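Local coordinates for protein Alpha/beta hydrolase (Enterobacter asburiae, PDB 6KMO) that probably hydrolyses ester bonds, as an esterase or lipase of the alpha/beta hydrolase fold, through a serine nucleophile, at residues A[69-77]-A[87-95]; A[201-209]-A[265-273]. The protein carries 2 engineered substitutions. All coordinates share one frame; numbering follows the deposited sequence.

Contact 1. Residues A[69-77]-A[87-95]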
loop_
_atom_site.group_PDB
_atom_site.type_symbol
_atom_site.label_atom_id
_atom_site.label_comp_id
_atom_site.label_asym_id
_atom_site.label_seq_id
_atom_site.Cartn_x
_atom_site.Cartn_y
_atom_site.Cartn_z
ATOM N N PRO A 69 -12.852 -15.520 -9.455
ATOM C CA PRO A 69 -11.623 -16.278 -9.667
ATOM C C PRO A 69 -11.710 -17.624 -8.986
ATOM O O PRO A 69 -12.453 -17.798 -8.003
ATOM C CB PRO A 69 -10.547 -15.384 -9.022
ATOM C CG PRO A 69 -11.276 -14.703 -7.927
ATOM C CD PRO A 69 -12.683 -14.454 -8.448
ATOM N N PRO A 70 -10.977 -18.625 -9.471
ATOM C CA PRO A 70 -11.114 -19.973 -8.917
ATOM C C PRO A 70 -10.801 -20.048 -7.425
ATOM O O PRO A 70 -9.804 -19.501 -6.949
ATOM C CB PRO A 70 -10.106 -20.789 -9.739
ATOM C CG PRO A 70 -10.001 -20.043 -11.027
ATOM C CD PRO A 70 -10.118 -18.597 -10.666
ATOM N N ALA A 71 -11.653 -20.776 -6.706
ATOM C CA ALA A 71 -11.506 -21.039 -5.281
ATOM C C ALA A 71 -12.490 -22.138 -4.913
ATOM O O ALA A 71 -13.421 -22.433 -5.671
ATOM C CB ALA A 71 -11.799 -19.786 -4.447
ATOM N N GLN A 72 -12.289 -22.726 -3.743
ATOM C CA GLN A 72 -13.196 -23.722 -3.188
ATOM C C GLN A 72 -14.051 -23.079 -2.103
ATOM O O GLN A 72 -13.517 -22.396 -1.218
ATOM C CB GLN A 72 -12.408 -24.841 -2.509
ATOM C CG GLN A 72 -11.432 -25.616 -3.343
ATOM C CD GLN A 72 -10.617 -26.577 -2.488
ATOM O OE1 GLN A 72 -10.955 -26.840 -1.330
ATOM N NE2 GLN A 72 -9.542 -27.104 -3.055
ATOM N N VAL A 73 -15.355 -23.316 -2.136
ATOM C CA VAL A 73 -16.280 -22.769 -1.149
ATOM C C VAL A 73 -17.053 -23.903 -0.487
ATOM O O VAL A 73 -17.565 -24.803 -1.176
ATOM C CB VAL A 73 -17.241 -21.741 -1.767
ATOM C CG1 VAL A 73 -18.177 -21.206 -0.704
ATOM C CG2 VAL A 73 -16.463 -20.617 -2.433
ATOM N N SER A 74 -17.145 -23.858 0.835
ATOM C CA SER A 74 -17.942 -24.800 1.602
ATOM C C SER A 74 -18.665 -24.055 2.714
ATOM O O SER A 74 -18.490 -22.842 2.904
ATOM C CB SER A 74 -17.083 -25.932 2.164
ATOM O OG SER A 74 -16.083 -25.445 3.036
ATOM N N GLU A 75 -19.500 -24.778 3.455
ATOM C CA GLU A 75 -20.355 -24.184 4.460
ATOM C C GLU A 75 -20.345 -25.034 5.714
ATOM O O GLU A 75 -20.163 -26.255 5.659
ATOM C CB GLU A 75 -21.780 -24.039 3.946
ATOM C CG GLU A 75 -22.729 -23.386 4.931
ATOM C CD GLU A 75 -24.111 -23.170 4.342
ATOM O OE1 GLU A 75 -25.112 -23.388 5.062
ATOM O OE2 GLU A 75 -24.192 -22.785 3.154
ATOM N N LYS A 76 -20.527 -24.380 6.850
ATOM C CA LYS A 76 -20.666 -25.084 8.117
ATOM C C LYS A 76 -21.480 -24.211 9.047
ATOM O O LYS A 76 -21.221 -23.008 9.151
ATOM C CB LYS A 76 -19.310 -25.353 8.752
ATOM C CG LYS A 76 -19.388 -26.136 10.073
ATOM C CD LYS A 76 -18.175 -27.047 10.243
ATOM C CE LYS A 76 -18.188 -27.781 11.563
ATOM N NZ LYS A 76 -18.912 -29.078 11.467
ATOM N N THR A 77 -22.450 -24.798 9.727
ATOM C CA THR A 77 -23.189 -24.125 10.779
ATOM C C THR A 77 -22.672 -24.636 12.113
ATOM O O THR A 77 -22.642 -25.847 12.351
ATOM C CB THR A 77 -24.690 -24.375 10.650
ATOM O OG1 THR A 77 -25.156 -23.802 9.429
ATOM C CG2 THR A 77 -25.442 -23.740 11.811
ATOM N N LEU A 87 -21.309 -20.275 8.757
ATOM C CA LEU A 87 -20.004 -19.912 8.230
ATOM C C LEU A 87 -19.920 -20.303 6.764
ATOM O O LEU A 87 -20.472 -21.323 6.337
ATOM C CB LEU A 87 -18.891 -20.647 8.964
ATOM C CG LEU A 87 -18.948 -20.589 10.479
ATOM C CD1 LEU A 87 -17.838 -21.417 11.110
ATOM C CD2 LEU A 87 -18.870 -19.139 10.977
ATOM N N LYS A 88 -19.203 -19.505 5.982
ATOM C CA LYS A 88 -18.800 -19.885 4.638
ATOM C C LYS A 88 -17.285 -19.919 4.626
ATOM O O LYS A 88 -16.644 -18.962 5.070
ATOM C CB LYS A 88 -19.319 -18.908 3.581
ATOM C CG LYS A 88 -20.844 -18.867 3.468
ATOM C CD LYS A 88 -21.396 -20.151 2.866
ATOM C CE LYS A 88 -21.514 -20.034 1.375
ATOM N NZ LYS A 88 -22.352 -21.126 0.793
ATOM N N ILE A 89 -16.704 -21.013 4.143
ATOM C CA ILE A 89 -15.268 -21.244 4.192
ATOM C C ILE A 89 -14.744 -21.233 2.766
ATOM O O ILE A 89 -15.254 -21.957 1.904
ATOM C CB ILE A 89 -14.933 -22.562 4.908
ATOM C CG1 ILE A 89 -15.501 -22.546 6.332
ATOM C CG2 ILE A 89 -13.437 -22.785 4.982
ATOM C CD1 ILE A 89 -16.636 -23.465 6.553
ATOM N N VAL A 90 -13.757 -20.393 2.498
ATOM C CA VAL A 90 -13.209 -20.225 1.156
ATOM C C VAL A 90 -11.731 -20.575 1.205
ATOM O O VAL A 90 -10.997 -20.077 2.066
ATOM C CB VAL A 90 -13.430 -18.796 0.629
ATOM C CG1 VAL A 90 -12.949 -18.671 -0.804
ATOM C CG2 VAL A 90 -14.903 -18.397 0.737
ATOM N N LYS A 91 -11.295 -21.452 0.308
ATOM C CA LYS A 91 -9.917 -21.911 0.256
ATOM C C LYS A 91 -9.380 -21.803 -1.160
ATOM O O LYS A 91 -10.149 -21.752 -2.125
ATOM C CB LYS A 91 -9.831 -23.374 0.718
ATOM C CG LYS A 91 -10.260 -23.592 2.138
ATOM C CD LYS A 91 -10.124 -25.058 2.532
ATOM C CE LYS A 91 -10.699 -25.281 3.917
ATOM N NZ LYS A 91 -10.534 -26.701 4.366
ATOM N N PRO A 92 -8.055 -21.765 -1.320
ATOM C CA PRO A 92 -7.481 -21.779 -2.669
ATOM C C PRO A 92 -7.937 -23.016 -3.426
ATOM O O PRO A 92 -8.200 -24.068 -2.833
ATOM C CB PRO A 92 -5.967 -21.796 -2.406
ATOM C CG PRO A 92 -5.819 -21.207 -1.025
ATOM C CD PRO A 92 -7.022 -21.690 -0.272
ATOM N N GLU A 93 -7.982 -22.875 -4.755
ATOM C CA GLU A 93 -8.608 -23.870 -5.611
ATOM C C GLU A 93 -7.979 -25.234 -5.419
ATOM O O GLU A 93 -8.679 -26.253 -5.435
ATOM C CB GLU A 93 -8.476 -23.434 -7.073
ATOM C CG GLU A 93 -8.894 -24.478 -8.098
ATOM C CD GLU A 93 -8.610 -24.045 -9.528
ATOM O OE1 GLU A 93 -9.358 -24.471 -10.434
ATOM O OE2 GLU A 93 -7.638 -23.287 -9.749
ATOM N N ASN A 94 -6.660 -25.287 -5.268
ATOM C CA ASN A 94 -5.963 -26.560 -5.155
ATOM C C ASN A 94 -5.620 -26.886 -3.715
ATOM O O ASN A 94 -4.690 -27.654 -3.455
ATOM C CB ASN A 94 -4.728 -26.573 -6.052
ATOM C CG ASN A 94 -5.091 -26.555 -7.530
ATOM O OD1 ASN A 94 -5.878 -27.378 -7.999
ATOM N ND2 ASN A 94 -4.529 -25.603 -8.264
ATOM N N ALA A 95 -6.365 -26.315 -2.773
ATOM C CA ALA A 95 -6.138 -26.595 -1.372
ATOM C C ALA A 95 -6.383 -28.063 -1.069
ATOM O O ALA A 95 -7.357 -28.668 -1.537
ATOM C CB ALA A 95 -7.056 -25.732 -0.509
HETATM O O HOH W 1 -7.470 -20.636 -5.872
HETATM O O HOH W 2 -13.828 -24.515 1.498
#
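From Q72 to K76 and from L87 to K91 the two arms of a beta hairpin run antiparallel, their axes 4.6 Å apart at an angle of 154°, with hydrogen-bonded pairs Q72–K91, S74–I89 and K76–L87 alternating with non-hydrogen-bonded V73–V90 and E75–K88. Q72 reaches beyond the strand pairing: with CG beside its backbone N (chi1 -59°) and the chain extended beyond it, the amide arrives at the type I turn P92–A95. There NE2 donates twice, to E93 O at 2.7 Å and to A95 O at 3.1 Å. Both acceptors lie close to the amide plane, which fixes the rotation of the group; seen from the carbonyls, the donor stands above the plane of E93 but on a lone pair of A95. Water 1 bridges P70 O and E93 N near the same turn, while P70 CB packs on the carboxylate of E93. On the face of Q72, S74 and I89, S74 OG sits 3.6 Å from I89 CB and shares water 2 with I89 O; further along, I89 CD1 meets K76 CB. The other face carries V73 and V90, side by side and pointing the same way, their CG2 atoms 4.2 Å apart. Next to them K88, bent at chi2 and chi3, brings CE to V73 CG1 and NZ to E75 OE2 at 3.4 Å, a salt bridge whose hydrogen bond is weak. K91 NZ instead leaves the hairpin for I167 O. The chemistry implies a division of labour: directional amide bonds hold the turn against the strand that is outermost within this chain, whereas the E75–K88 salt bridge is less directional, and E75 OE1 also has a long, weak ion pair with K86.

Contact 2. Residues A[201-209]-A[265-273]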
loop_
_atom_site.group_PDB
_atom_site.type_symbol
_atom_site.label_atom_id
_atom_site.label_comp_id
_atom_site.label_asym_id
_atom_site.label_seq_id
_atom_site.Cartn_x
_atom_site.Cartn_y
_atom_site.Cartn_z
ATOM N N ILE A 201 -4.458 -13.823 18.041
ATOM C CA ILE A 201 -4.686 -13.334 16.683
ATOM C C ILE A 201 -3.341 -12.932 16.094
ATOM O O ILE A 201 -2.635 -12.093 16.670
ATOM C CB ILE A 201 -5.653 -12.132 16.687
ATOM C CG1 ILE A 201 -7.023 -12.508 17.257
ATOM C CG2 ILE A 201 -5.787 -11.511 15.293
ATOM C CD1 ILE A 201 -7.743 -13.596 16.543
ATOM N N ARG A 202 -3.015 -13.484 14.929
ATOM C CA ARG A 202 -1.756 -13.182 14.262
ATOM C C ARG A 202 -1.754 -11.805 13.617
ATOM O O ARG A 202 -0.722 -11.116 13.612
ATOM C CB ARG A 202 -1.489 -14.200 13.150
ATOM C CG ARG A 202 -0.928 -15.533 13.641
ATOM C CD ARG A 202 0.495 -15.368 14.169
ATOM N NE ARG A 202 1.126 -16.665 14.432
ATOM C CZ ARG A 202 1.777 -17.373 13.518
ATOM N NH1 ARG A 202 1.899 -16.935 12.278
ATOM N NH2 ARG A 202 2.323 -18.540 13.849
ATOM N N TYR A 203 -2.871 -11.398 13.016
ATOM C CA TYR A 203 -2.847 -10.205 12.179
ATOM C C TYR A 203 -4.266 -9.742 11.928
ATOM O O TYR A 203 -5.166 -10.564 11.741
ATOM C CB TYR A 203 -2.185 -10.502 10.829
ATOM C CG TYR A 203 -1.574 -9.318 10.115
ATOM C CD1 TYR A 203 -0.567 -8.592 10.713
ATOM C CD2 TYR A 203 -1.960 -8.973 8.822
ATOM C CE1 TYR A 203 0.024 -7.515 10.057
ATOM C CE2 TYR A 203 -1.379 -7.907 8.162
ATOM C CZ TYR A 203 -0.393 -7.177 8.784
ATOM O OH TYR A 203 0.214 -6.136 8.104
ATOM N N ASN A 204 -4.450 -8.430 11.900
ATOM C CA ASN A 204 -5.700 -7.793 11.514
ATOM C C ASN A 204 -5.494 -7.060 10.195
ATOM O O ASN A 204 -4.490 -6.363 10.019
ATOM C CB ASN A 204 -6.089 -6.718 12.523
ATOM C CG ASN A 204 -6.460 -7.256 13.861
ATOM O OD1 ASN A 204 -6.937 -8.382 13.991
ATOM N ND2 ASN A 204 -6.287 -6.434 14.881
ATOM N N VAL A 205 -6.467 -7.156 9.302
ATOM C CA VAL A 205 -6.519 -6.325 8.105
ATOM C C VAL A 205 -7.847 -5.588 8.125
ATOM O O VAL A 205 -8.914 -6.193 7.971
ATOM C CB VAL A 205 -6.348 -7.113 6.805
ATOM C CG1 VAL A 205 -6.382 -6.138 5.643
ATOM C CG2 VAL A 205 -5.051 -7.908 6.797
ATOM N N MET A 206 -7.787 -4.281 8.333
ATOM C CA MET A 206 -8.956 -3.410 8.374
ATOM C C MET A 206 -8.995 -2.651 7.057
ATOM O O MET A 206 -8.182 -1.745 6.827
ATOM C CB MET A 206 -8.876 -2.462 9.576
ATOM C CG MET A 206 -8.882 -3.156 10.930
ATOM S SD MET A 206 -8.541 -2.096 12.448
ATOM C CE MET A 206 -9.995 -1.004 12.413
ATOM N N LEU A 207 -9.921 -3.033 6.187
ATOM C CA LEU A 207 -10.026 -2.463 4.840
ATOM C C LEU A 207 -11.038 -1.328 4.900
ATOM O O LEU A 207 -12.225 -1.554 5.164
ATOM C CB LEU A 207 -10.460 -3.525 3.834
ATOM C CG LEU A 207 -9.494 -4.707 3.680
ATOM C CD1 LEU A 207 -10.142 -5.774 2.820
ATOM C CD2 LEU A 207 -8.179 -4.274 3.100
ATOM N N TRP A 208 -10.553 -0.109 4.676
ATOM C CA TRP A 208 -11.338 1.125 4.690
ATOM C C TRP A 208 -12.384 1.097 5.819
ATOM O O TRP A 208 -13.599 1.182 5.565
ATOM C CB TRP A 208 -11.945 1.445 3.322
ATOM C CG TRP A 208 -12.509 0.279 2.587
ATOM C CD1 TRP A 208 -13.818 -0.094 2.577
ATOM C CD2 TRP A 208 -11.808 -0.685 1.778
ATOM N NE1 TRP A 208 -13.981 -1.243 1.841
ATOM C CE2 TRP A 208 -12.765 -1.612 1.327
ATOM C CE3 TRP A 208 -10.474 -0.867 1.405
ATOM C CZ2 TRP A 208 -12.426 -2.700 0.530
ATOM C CZ3 TRP A 208 -10.149 -1.962 0.606
ATOM C CH2 TRP A 208 -11.122 -2.849 0.182
ATOM N N PRO A 209 -11.943 1.003 7.071
ATOM C CA PRO A 209 -12.846 0.711 8.186
ATOM C C PRO A 209 -13.623 1.919 8.684
ATOM O O PRO A 209 -13.197 3.074 8.568
ATOM C CB PRO A 209 -11.878 0.259 9.292
ATOM C CG PRO A 209 -10.622 1.070 9.013
ATOM C CD PRO A 209 -10.525 1.005 7.498
ATOM N N GLY A 265 -1.482 -3.925 23.300
ATOM C CA GLY A 265 -1.625 -5.343 23.070
ATOM C C GLY A 265 -2.532 -5.733 21.913
ATOM O O GLY A 265 -2.698 -6.926 21.652
ATOM N N PHE A 266 -3.118 -4.765 21.217
ATOM C CA PHE A 266 -3.908 -5.063 20.021
ATOM C C PHE A 266 -3.032 -5.835 19.032
ATOM O O PHE A 266 -1.821 -5.630 18.973
ATOM C CB PHE A 266 -4.278 -3.707 19.412
ATOM C CG PHE A 266 -5.455 -3.679 18.446
ATOM C CD1 PHE A 266 -6.767 -3.623 18.897
ATOM C CD2 PHE A 266 -5.229 -3.586 17.079
ATOM C CE1 PHE A 266 -7.817 -3.517 18.006
ATOM C CE2 PHE A 266 -6.289 -3.474 16.178
ATOM C CZ PHE A 266 -7.573 -3.442 16.641
ATOM N N PRO A 267 -3.617 -6.732 18.239
ATOM C CA PRO A 267 -2.796 -7.493 17.285
ATOM C C PRO A 267 -2.130 -6.600 16.242
ATOM O O PRO A 267 -2.597 -5.500 15.935
ATOM C CB PRO A 267 -3.797 -8.452 16.621
ATOM C CG PRO A 267 -4.935 -8.570 17.617
ATOM C CD PRO A 267 -5.007 -7.217 18.286
ATOM N N GLU A 268 -1.046 -7.108 15.668
ATOM C CA GLU A 268 -0.424 -6.447 14.530
ATOM C C GLU A 268 -1.475 -6.216 13.458
ATOM O O GLU A 268 -2.315 -7.083 13.197
ATOM C CB GLU A 268 0.728 -7.283 13.984
ATOM C CG GLU A 268 1.819 -7.526 15.025
ATOM C CD GLU A 268 3.192 -7.802 14.448
ATOM O OE1 GLU A 268 3.486 -7.440 13.295
ATOM O OE2 GLU A 268 4.009 -8.397 15.190
ATOM N N THR A 269 -1.415 -5.050 12.807
ATOM C CA THR A 269 -2.523 -4.577 11.993
ATOM C C THR A 269 -2.053 -3.903 10.716
ATOM O O THR A 269 -1.048 -3.183 10.705
ATOM C CB THR A 269 -3.367 -3.590 12.820
ATOM O OG1 THR A 269 -3.991 -4.278 13.907
ATOM C CG2 THR A 269 -4.461 -2.937 12.018
ATOM N N LEU A 270 -2.809 -4.135 9.643
ATOM C CA LEU A 270 -2.732 -3.384 8.398
ATOM C C LEU A 270 -4.060 -2.662 8.236
ATOM O O LEU A 270 -5.121 -3.294 8.330
ATOM C CB LEU A 270 -2.518 -4.311 7.206
ATOM C CG LEU A 270 -2.659 -3.652 5.827
ATOM C CD1 LEU A 270 -1.594 -2.591 5.590
ATOM C CD2 LEU A 270 -2.570 -4.696 4.740
ATOM N N ILE A 271 -4.017 -1.351 7.982
ATOM C CA ILE A 271 -5.204 -0.575 7.633
ATOM C C ILE A 271 -5.009 -0.044 6.226
ATOM O O ILE A 271 -3.988 0.584 5.939
ATOM C CB ILE A 271 -5.421 0.596 8.608
ATOM C CG1 ILE A 271 -5.693 0.096 10.011
ATOM C CG2 ILE A 271 -6.563 1.481 8.121
ATOM C CD1 ILE A 271 -5.604 1.157 11.103
ATOM N N GLN A 272 -5.973 -0.298 5.343
ATOM C CA GLN A 272 -6.019 0.382 4.049
ATOM C C GLN A 272 -7.094 1.455 4.107
ATOM O O GLN A 272 -8.190 1.214 4.617
ATOM C CB GLN A 272 -6.355 -0.563 2.895
ATOM C CG GLN A 272 -5.361 -1.698 2.701
ATOM C CD GLN A 272 -5.466 -2.367 1.343
ATOM O OE1 GLN A 272 -6.431 -2.159 0.594
ATOM N NE2 GLN A 272 -4.477 -3.202 1.027
ATOM N N THR A 273 -6.789 2.635 3.577
ATOM C CA THR A 273 -7.802 3.667 3.419
ATOM C C THR A 273 -7.891 4.091 1.957
ATOM O O THR A 273 -6.957 3.920 1.171
ATOM C CB THR A 273 -7.527 4.878 4.314
ATOM O OG1 THR A 273 -6.279 5.437 3.913
ATOM C CG2 THR A 273 -7.540 4.503 5.792
HETATM O O HOH W 3 -0.429 -9.939 16.487
HETATM O O HOH W 4 1.385 -4.229 9.738
#
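N204 and T269 begin a parallel pairing that continues through V205–L270, M206–I271 and L207–Q272, the strand axes 4.7 Å apart and only 9° from parallel. Backbone hydrogen bonds come first: N204 N to E268 O and L270 N to N204 O, then M206 N to L270 O, Q272 N to M206 O and, more bent, W208 N to Q272 O. Polar side chains add a second kind of link. N204 ND2 donates to T269 OG1 at 3.3 Å, the hydroxyl lying tilted from the amide plane, and T269 OG1 in turn donates a hydrogen bond to P267 O at 2.7 Å, a short chain of two hydrogen bonds at the start of strand 269-274. The same ND2 approaches F266 CE2 to 3.2 Å, amide and ring planes 72° apart. Y203 OH and T269 O share water 4. Q272 OE1 stands at the edge of the W208 ring, 3.7 Å from CZ3, while hydrogen-bonded to Y309 OH. Apolar contacts complete the account. I201 CB meets P267 CG obliquely, and Y203, its CG anti to the backbone N (chi1 -155°), swings its ring across so that CE2 comes 3.9 Å from L270 CB. V205 CG1 and L270 CD2 lie alongside at 4.2 Å; on the opposite face M206 CB touches I271 CG1, and I271 CG2 meets P209 CD. L207 CD2 lies against the side chain of Q272. Within the sheet, strand 174-179 flanks 203-207 and strand 297-302 flanks 269-274. Helix 280-292 covers the M206 and I271 face, helix 319-335 the Y203 and Q272 face, where V323 packs on Y203 and Q327 on L270, both from the second subunit.

How the contacts relate
Contacts 1 and 2 belong to one mixed sheet but pair their strands differently. Contact 1 is the antiparallel hairpin at its margin, strand 71-80 being outermost within the chain; contact 2 lies in the parallel part, with strands 132-136, 99-105 and 174-179 between them. The centres are 23 Å apart and the nearest atoms about 14 Å, so the two never touch. Contact 1 is a surface contact 19 Å from the chain centre, contact 2 a buried one 10 Å from it. Contact 2 also reaches the probable catalytic region: W208 touches S180 of the GxSxG pattern, consistent with a nucleophile elbow, and meets H307 edge-to-face.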